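Local structure of malic enzyme (Entamoeba histolytica, 3NV9) at the interface of chains A and B. The protein catalyses the malic enzyme reaction, probably the NAD(P)-linked oxidative decarboxylation of malate to pyruvate, and as a deeply entangled dimer activates the drug metronidazole. Residues are numbered along the deposited sequence; one frame, centred on the assembly and turned at random. Chains: chain A/B, Malic enzyme.

Contact 1: the interface of chains A and B. Residues chain A 119-120, 123, 358-360, 363; chain B 61, 64-65.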
# COMPACT_ATOMS: atom_id res chain seq x y z
N GLY A 119 -11.27 2.81 4.73
CA GLY A 119 -12.46 3.44 4.14
C GLY A 119 -12.05 4.66 3.35
O GLY A 119 -12.58 4.90 2.28
N LYS A 120 -11.09 5.43 3.86
CA LYS A 120 -10.54 6.59 3.10
C LYS A 120 -9.89 6.11 1.80
O LYS A 120 -10.08 6.70 0.76
CB LYS A 120 -9.45 7.40 3.88
CG LYS A 120 -9.84 8.01 5.23
CD LYS A 120 -10.64 9.29 5.05
CE LYS A 120 -10.89 9.88 6.47
NZ LYS A 120 -11.67 11.21 6.37
N LEU A 123 -12.49 5.12 -0.65
CA LEU A 123 -13.13 6.32 -1.27
C LEU A 123 -12.23 7.06 -2.25
O LEU A 123 -12.70 7.68 -3.21
CB LEU A 123 -13.60 7.32 -0.21
CG LEU A 123 -14.69 6.86 0.75
CD1 LEU A 123 -14.95 7.95 1.86
CD2 LEU A 123 -15.97 6.41 0.01
N ASN A 358 -18.71 16.35 5.20
CA ASN A 358 -17.64 15.41 5.54
C ASN A 358 -16.56 15.54 4.45
O ASN A 358 -16.92 15.67 3.24
CB ASN A 358 -18.18 13.96 5.57
CG ASN A 358 -17.20 12.95 6.18
OD1 ASN A 358 -16.14 12.60 5.58
ND2 ASN A 358 -17.55 12.48 7.40
N ASN A 359 -15.28 15.48 4.83
CA ASN A 359 -14.21 15.58 3.85
C ASN A 359 -14.23 14.58 2.64
O ASN A 359 -13.58 14.85 1.65
CB ASN A 359 -12.82 15.62 4.51
CG ASN A 359 -12.54 14.43 5.46
OD1 ASN A 359 -12.82 13.30 5.13
ND2 ASN A 359 -11.92 14.72 6.64
N SER A 360 -14.93 13.45 2.76
CA SER A 360 -15.03 12.46 1.72
C SER A 360 -15.59 13.06 0.44
O SER A 360 -15.45 12.53 -0.64
CB SER A 360 -15.96 11.31 2.17
OG SER A 360 -17.28 11.78 2.45
N PHE A 363 -11.83 15.61 -0.31
CA PHE A 363 -10.49 15.00 -0.56
C PHE A 363 -10.23 14.25 -1.92
O PHE A 363 -9.13 14.36 -2.49
CB PHE A 363 -9.96 14.23 0.67
CG PHE A 363 -10.64 12.89 0.95
CD1 PHE A 363 -11.36 12.70 2.12
CD2 PHE A 363 -10.47 11.80 0.10
CE1 PHE A 363 -11.95 11.48 2.41
CE2 PHE A 363 -11.02 10.56 0.39
CZ PHE A 363 -11.79 10.40 1.55
N PHE B 61 -21.72 3.13 2.38
CA PHE B 61 -20.71 3.99 2.93
C PHE B 61 -20.92 4.25 4.44
O PHE B 61 -19.96 4.45 5.15
CB PHE B 61 -20.68 5.33 2.20
CG PHE B 61 -20.22 5.25 0.80
CD1 PHE B 61 -19.14 4.44 0.46
CD2 PHE B 61 -20.87 6.00 -0.20
CE1 PHE B 61 -18.69 4.37 -0.87
CE2 PHE B 61 -20.44 5.93 -1.51
CZ PHE B 61 -19.35 5.13 -1.86
N TYR B 64 -19.10 1.42 5.87
CA TYR B 64 -17.68 1.50 5.55
C TYR B 64 -16.93 2.70 6.15
O TYR B 64 -15.68 2.72 6.21
CB TYR B 64 -17.49 1.51 4.03
CG TYR B 64 -17.94 0.26 3.33
CD1 TYR B 64 -17.81 -0.98 3.94
CD2 TYR B 64 -18.53 0.33 2.06
CE1 TYR B 64 -18.27 -2.14 3.29
CE2 TYR B 64 -18.97 -0.81 1.41
CZ TYR B 64 -18.83 -2.05 2.02
OH TYR B 64 -19.26 -3.22 1.35
N TYR B 65 -17.72 3.66 6.59
CA TYR B 65 -17.30 4.98 6.92
C TYR B 65 -18.22 5.43 8.06
O TYR B 65 -18.86 4.61 8.71
CB TYR B 65 -17.51 5.86 5.67
CG TYR B 65 -16.71 7.14 5.61
CD1 TYR B 65 -17.32 8.35 5.31
CD2 TYR B 65 -15.33 7.14 5.83
CE1 TYR B 65 -16.55 9.54 5.24
CE2 TYR B 65 -14.57 8.31 5.73
CZ TYR B 65 -15.18 9.51 5.44
OH TYR B 65 -14.42 10.67 5.39
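B:Tyr65 hides 94 Å² against chain A, far more than any other residue of this patch, and A:Leu123 follows with 39 Å². In this family a tyrosine and a lysine serve the catalytic centre; here B:Tyr65, the catalytic tyrosine, enters from chain B to meet A:Lys120, the catalytic lysine. The B:Tyr65 side chain leaves the backbone with CG anti to its own N (chi1 -159°), and its hydroxyl ends among polar groups of chain A. B:Tyr65 OH donates to the side-chain carbonyl A:Asn358 OD1 at 2.6 Å, in the carbonyl plane and on a lone pair. From helix 114-128, its chain bent at chi2, A:Lys120 NZ donates to B:Tyr65 OH at 3.0 Å. If charged, A:Lys120 so placed would be expected to lower the phenol's pKa. A:Asn359 OD1, 3.1 Å from B:Tyr65 OH, could serve as an alternative acceptor. A:Leu123 divides its branches: CD2 meets B:Phe61 CE1 at 3.5 Å, while CD1 caps one face of the B:Tyr65 ring, 3.8 Å from its centroid. A:Asn358 is itself held by the backbone of the 3-10 helix 359-361, where A:Ser360 N donates to OD1 over 3.2 Å, nearly straight at 168°.

Contact 2: the interface of chains A and B. Residues chain A 63, 67-71, 75; chain B 30, 32-34, 36-37, 479.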
# COMPACT_ATOMS: atom_id res chain seq x y z
N ALA A 63 9.54 -8.63 -18.74
CA ALA A 63 9.56 -7.17 -18.79
C ALA A 63 9.26 -6.54 -17.45
O ALA A 63 9.74 -5.43 -17.13
CB ALA A 63 8.54 -6.65 -19.86
N PRO A 67 14.73 -10.08 -16.52
CA PRO A 67 15.78 -9.08 -16.55
C PRO A 67 15.33 -7.67 -16.87
O PRO A 67 16.03 -6.71 -16.46
CB PRO A 67 16.72 -9.59 -17.67
CG PRO A 67 15.78 -10.16 -18.66
CD PRO A 67 14.66 -10.82 -17.79
N GLY A 68 14.21 -7.51 -17.60
CA GLY A 68 13.80 -6.14 -18.04
C GLY A 68 13.74 -5.07 -16.95
O GLY A 68 14.12 -3.93 -17.18
N VAL A 69 13.25 -5.41 -15.75
CA VAL A 69 12.97 -4.38 -14.74
C VAL A 69 14.19 -3.55 -14.36
O VAL A 69 14.10 -2.48 -13.77
CB VAL A 69 12.31 -5.03 -13.47
CG1 VAL A 69 13.31 -5.84 -12.69
CG2 VAL A 69 11.63 -3.98 -12.60
N SER A 70 15.36 -4.06 -14.69
CA SER A 70 16.64 -3.38 -14.39
C SER A 70 16.73 -2.04 -15.10
O SER A 70 17.23 -1.08 -14.54
CB SER A 70 17.81 -4.33 -14.75
OG SER A 70 18.96 -3.61 -15.07
N ARG A 71 16.21 -1.94 -16.33
CA ARG A 71 16.05 -0.64 -17.01
C ARG A 71 15.29 0.36 -16.17
O ARG A 71 15.64 1.57 -16.14
CB ARG A 71 15.35 -0.82 -18.38
CG ARG A 71 15.13 0.51 -19.16
CD ARG A 71 16.44 1.25 -19.55
NE ARG A 71 17.13 0.56 -20.63
CZ ARG A 71 16.71 0.58 -21.90
NH1 ARG A 71 15.63 1.31 -22.23
NH2 ARG A 71 17.38 -0.10 -22.82
N ASN A 75 16.92 3.72 -14.84
CA ASN A 75 16.16 4.92 -15.24
C ASN A 75 15.75 5.78 -14.05
O ASN A 75 15.98 7.00 -14.04
CB ASN A 75 14.91 4.55 -16.05
CG ASN A 75 15.23 4.19 -17.45
OD1 ASN A 75 16.39 4.26 -17.86
ND2 ASN A 75 14.21 3.81 -18.23
N GLN B 30 18.44 -6.95 -24.06
CA GLN B 30 18.10 -5.60 -24.56
C GLN B 30 16.61 -5.43 -24.91
O GLN B 30 16.00 -4.42 -24.57
CB GLN B 30 18.97 -5.22 -25.78
CG GLN B 30 20.43 -4.86 -25.46
CD GLN B 30 20.55 -3.87 -24.32
OE1 GLN B 30 21.19 -4.16 -23.33
NE2 GLN B 30 19.89 -2.73 -24.43
N TYR B 32 13.97 -7.05 -23.54
CA TYR B 32 13.25 -6.88 -22.28
C TYR B 32 13.59 -5.61 -21.54
O TYR B 32 12.72 -5.06 -20.88
CB TYR B 32 13.40 -8.10 -21.36
CG TYR B 32 12.66 -9.29 -21.92
CD1 TYR B 32 11.30 -9.23 -22.13
CD2 TYR B 32 13.33 -10.46 -22.24
CE1 TYR B 32 10.61 -10.31 -22.67
CE2 TYR B 32 12.67 -11.54 -22.75
CZ TYR B 32 11.31 -11.46 -22.96
OH TYR B 32 10.63 -12.54 -23.45
N LYS B 33 14.82 -5.11 -21.65
CA LYS B 33 15.11 -3.81 -21.03
C LYS B 33 14.32 -2.67 -21.70
O LYS B 33 13.68 -1.85 -21.04
CB LYS B 33 16.59 -3.54 -21.01
CG LYS B 33 17.33 -4.43 -19.99
CD LYS B 33 18.84 -4.14 -19.96
CE LYS B 33 19.41 -4.54 -18.57
NZ LYS B 33 20.87 -4.59 -18.61
N GLU B 34 14.35 -2.64 -23.03
CA GLU B 34 13.65 -1.60 -23.77
C GLU B 34 12.13 -1.76 -23.62
O GLU B 34 11.43 -0.78 -23.40
CB GLU B 34 14.03 -1.69 -25.25
CG GLU B 34 13.54 -0.57 -26.12
CD GLU B 34 14.14 0.77 -25.73
OE1 GLU B 34 15.09 0.81 -24.89
OE2 GLU B 34 13.65 1.79 -26.28
N ALA B 36 10.49 -3.24 -21.01
CA ALA B 36 10.22 -2.77 -19.66
C ALA B 36 10.04 -1.25 -19.66
O ALA B 36 9.11 -0.70 -19.04
CB ALA B 36 11.40 -3.18 -18.72
N GLU B 37 10.96 -0.55 -20.31
CA GLU B 37 10.84 0.90 -20.37
C GLU B 37 9.48 1.29 -20.95
O GLU B 37 8.74 2.10 -20.37
CB GLU B 37 12.02 1.51 -21.14
CG GLU B 37 11.93 3.03 -21.27
CD GLU B 37 13.24 3.69 -21.61
OE1 GLU B 37 14.31 3.39 -21.00
OE2 GLU B 37 13.18 4.54 -22.50
N TYR B 479 14.95 -2.36 -32.02
CA TYR B 479 15.91 -1.82 -31.11
C TYR B 479 16.90 -2.91 -30.66
O TYR B 479 18.11 -2.73 -30.77
CB TYR B 479 15.21 -1.17 -29.92
CG TYR B 479 16.14 -0.77 -28.77
CD1 TYR B 479 16.64 0.55 -28.64
CD2 TYR B 479 16.52 -1.72 -27.81
CE1 TYR B 479 17.51 0.87 -27.58
CE2 TYR B 479 17.36 -1.41 -26.78
CZ TYR B 479 17.83 -0.14 -26.64
OH TYR B 479 18.66 0.08 -25.56
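Helices 61-64 and 69-78 of chain A, with the A:Pro67-A:Gly68 loop between them, lie against helix 21-42 of chain B, and helix 470-485 of B touches one side-chain tip. The loop belongs to the malic enzyme N-terminal domain, and A:Pro67 follows a cis peptide bond. A:Gly68 O lies 3.2 Å from the B:Ala36 CB methyl and A:Gly68 CA 3.9 Å from B:Tyr32 CB, approaches that the lack of a side chain probably permits. A:Arg71, hiding 124 Å², carries the polar contact. Its CG stands anti to the backbone N (chi1 179°), then bends at chi2 and chi3 fold the chain over the helix of B. A:Arg71 NH1 makes salt bridges at 2.8 Å to both B:Glu34 OE1 and B:Glu37 OE1, each acceptor close to the guanidinium plane but met from above its own carboxylate plane. A:Arg71 NH2 reaches tip to tip toward the phenol and hydrogen-bonds B:Tyr479 OH at 3.0 Å, the ring turned 69° from the guanidinium. The backbone O of B:Lys33 sits over one guanidinium face, offset toward the rim. A:Asn75 ND2 gives B:Glu37 OE1 a second bond of 2.8 Å, 166° at the hydrogen, so one carboxylate oxygen collects two donors.

Contact 3: the interface of chains A and B. Residues chain A 50-55, 64; chain B 39, 43, 45-47, 122, 460, 465.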
# COMPACT_ATOMS: atom_id res chain seq x y z
N MET A 50 -4.59 -5.03 -7.34
CA MET A 50 -4.92 -5.70 -8.61
C MET A 50 -3.94 -5.27 -9.70
O MET A 50 -3.49 -4.14 -9.69
CB MET A 50 -6.34 -5.27 -8.96
CG MET A 50 -7.00 -6.01 -10.06
SD MET A 50 -7.44 -7.72 -9.63
CE MET A 50 -8.69 -7.29 -8.41
N PRO A 51 -3.61 -6.17 -10.67
CA PRO A 51 -2.77 -5.75 -11.77
C PRO A 51 -3.51 -4.65 -12.52
O PRO A 51 -4.75 -4.64 -12.48
CB PRO A 51 -2.71 -7.00 -12.65
CG PRO A 51 -2.81 -8.14 -11.71
CD PRO A 51 -3.90 -7.61 -10.74
N LYS A 52 -2.76 -3.73 -13.12
CA LYS A 52 -3.27 -2.76 -14.09
C LYS A 52 -2.47 -2.85 -15.38
O LYS A 52 -2.64 -1.98 -16.23
CB LYS A 52 -3.11 -1.33 -13.60
CG LYS A 52 -1.74 -1.08 -12.98
CD LYS A 52 -1.11 0.28 -13.31
CE LYS A 52 -1.85 1.44 -12.82
NZ LYS A 52 -0.74 2.52 -12.60
N CYS A 53 -1.63 -3.87 -15.54
CA CYS A 53 -0.82 -4.01 -16.80
C CYS A 53 -1.18 -5.29 -17.60
O CYS A 53 -1.90 -6.15 -17.09
CB CYS A 53 0.66 -4.05 -16.41
SG CYS A 53 1.03 -5.40 -15.24
N THR A 54 -0.73 -5.42 -18.86
CA THR A 54 -1.10 -6.62 -19.61
C THR A 54 -0.44 -7.86 -19.06
O THR A 54 0.73 -7.86 -18.75
CB THR A 54 -0.79 -6.50 -21.11
OG1 THR A 54 -1.21 -7.67 -21.78
CG2 THR A 54 0.67 -6.30 -21.41
N LEU A 55 -1.21 -8.94 -18.94
CA LEU A 55 -0.65 -10.24 -18.54
C LEU A 55 -1.03 -11.31 -19.59
O LEU A 55 -1.46 -12.43 -19.28
CB LEU A 55 -1.11 -10.63 -17.13
CG LEU A 55 -0.89 -9.59 -16.01
CD1 LEU A 55 -1.79 -9.89 -14.83
CD2 LEU A 55 0.52 -9.60 -15.60
N TYR A 64 8.45 -7.22 -16.67
CA TYR A 64 7.97 -6.66 -15.41
C TYR A 64 8.92 -6.96 -14.23
O TYR A 64 8.73 -6.49 -13.10
CB TYR A 64 6.61 -7.25 -15.09
CG TYR A 64 5.48 -6.90 -16.05
CD1 TYR A 64 5.35 -5.60 -16.59
CD2 TYR A 64 4.50 -7.84 -16.36
CE1 TYR A 64 4.29 -5.29 -17.46
CE2 TYR A 64 3.42 -7.52 -17.23
CZ TYR A 64 3.35 -6.26 -17.77
OH TYR A 64 2.30 -5.95 -18.58
N VAL B 39 6.62 -0.50 -21.44
CA VAL B 39 5.41 -1.03 -20.85
C VAL B 39 5.11 -0.34 -19.52
O VAL B 39 3.96 0.02 -19.25
CB VAL B 39 5.41 -2.60 -20.76
CG1 VAL B 39 6.42 -3.10 -19.75
CG2 VAL B 39 4.05 -3.10 -20.41
N TYR B 43 1.34 1.85 -18.95
CA TYR B 43 0.37 1.59 -17.90
C TYR B 43 0.64 2.38 -16.64
O TYR B 43 -0.11 2.24 -15.65
CB TYR B 43 0.37 0.10 -17.50
CG TYR B 43 -0.08 -0.78 -18.62
CD1 TYR B 43 -1.39 -0.78 -19.05
CD2 TYR B 43 0.82 -1.61 -19.25
CE1 TYR B 43 -1.79 -1.62 -20.08
CE2 TYR B 43 0.43 -2.43 -20.28
CZ TYR B 43 -0.86 -2.42 -20.70
OH TYR B 43 -1.23 -3.24 -21.73
N GLY B 45 3.04 2.01 -14.39
CA GLY B 45 3.25 1.02 -13.33
C GLY B 45 2.58 -0.30 -13.65
O GLY B 45 2.26 -0.58 -14.82
N LYS B 46 2.34 -1.09 -12.61
CA LYS B 46 1.93 -2.44 -12.79
C LYS B 46 0.76 -2.84 -11.90
O LYS B 46 -0.02 -3.72 -12.29
CB LYS B 46 3.14 -3.41 -12.58
CG LYS B 46 4.24 -3.36 -13.68
CD LYS B 46 5.52 -4.12 -13.30
CE LYS B 46 6.40 -3.44 -12.21
NZ LYS B 46 7.78 -4.06 -12.21
N ILE B 47 0.64 -2.23 -10.69
CA ILE B 47 -0.50 -2.54 -9.81
C ILE B 47 -1.45 -1.35 -9.52
O ILE B 47 -1.15 -0.23 -9.85
CB ILE B 47 -0.05 -3.14 -8.47
CG1 ILE B 47 0.60 -2.07 -7.54
CG2 ILE B 47 0.74 -4.34 -8.73
CD1 ILE B 47 1.22 -2.66 -6.20
N LEU B 122 3.12 -7.17 -7.60
CA LEU B 122 2.35 -7.81 -8.70
C LEU B 122 2.30 -9.35 -8.66
O LEU B 122 1.24 -9.97 -8.85
CB LEU B 122 2.96 -7.35 -10.03
CG LEU B 122 2.41 -8.07 -11.26
CD1 LEU B 122 0.87 -7.77 -11.39
CD2 LEU B 122 3.23 -7.73 -12.56
N GLN B 460 -8.64 -7.52 -18.05
CA GLN B 460 -8.01 -7.49 -19.36
C GLN B 460 -9.00 -7.73 -20.51
O GLN B 460 -9.03 -6.94 -21.45
CB GLN B 460 -6.85 -8.47 -19.42
CG GLN B 460 -5.60 -7.90 -18.80
CD GLN B 460 -4.67 -9.00 -18.52
OE1 GLN B 460 -3.69 -9.17 -19.23
NE2 GLN B 460 -5.00 -9.83 -17.54
N ILE B 465 -7.99 -2.86 -18.77
CA ILE B 465 -6.57 -2.87 -19.02
C ILE B 465 -6.42 -2.91 -20.56
O ILE B 465 -6.79 -3.89 -21.22
CB ILE B 465 -5.80 -4.03 -18.24
CG1 ILE B 465 -5.87 -3.79 -16.73
CG2 ILE B 465 -4.32 -4.11 -18.66
CD1 ILE B 465 -5.50 -5.01 -15.91
O HOH W 1 -1.32 2.75 -9.83
O HOH W 2 -3.92 -7.79 -21.64
O HOH W 3 -3.91 -12.39 -17.37
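This is an interlocking subunit interface that helps tie the two chains of the entangled dimer together: the segment after strand 47-51 of chain A threads between elements of chain B, and the two strands meet in an antiparallel bridge, A:Pro51 with B:Ile47. The bridge passes into a backbone bond, A:Lys52 N to B:Lys46 O, 2.9 Å and almost straight (174° at the hydrogen), although the donor sits above the carbonyl plane. The A:Lys52 side chain starts in the crowded position between backbone N and carbonyl carbon (chi1 44°) and bends twice. The amine A:Lys52 NZ thereby donates to B:Tyr43 O at 3.1 Å, in the carbonyl plane, and reaches B:Ile47 O through a water. The B:Tyr43 ring is covered on one face by A:Cys53, whose CA lies 3.8 Å from the centroid, while B:Ile465 packs its CG2 against the A:Cys53 carbonyl carbon. B:Lys46 and A:Tyr64 slide past each other in opposite directions, B:Lys46 CD lying 3.6 Å from A:Tyr64 CD1. B:Lys46 NZ hydrogen-bonds A:Tyr64 O at 2.8 Å from somewhat above the carbonyl plane. A:Tyr64 OH donates within its own chain to A:Thr54 O on a lone pair. B:Gln460 OE1 accepts from A:Leu55 N over a tight 2.5 Å, the donor above the carbonyl plane, and a water links that OE1 to A:Thr54 OG1.

For the copies given, the C-alpha centres of contact 2 and contact 3 lie about 15 Å apart, whereas contact 1 is about 27 Å from contact 3 and about 39 Å from contact 2. Helix 61-64 takes part in all three, in chain B for contact 1 and in chain A for the others. Tyr64 and helix 114-128 recur in contacts 1 and 3, and helix 21-42 of chain B spans contacts 2 and 3. The stretch of chain A docked in contacts 2 and 3 flanks its own Tyr65, so this docking probably helps position that tyrosine for the two-fold twin of contact 1.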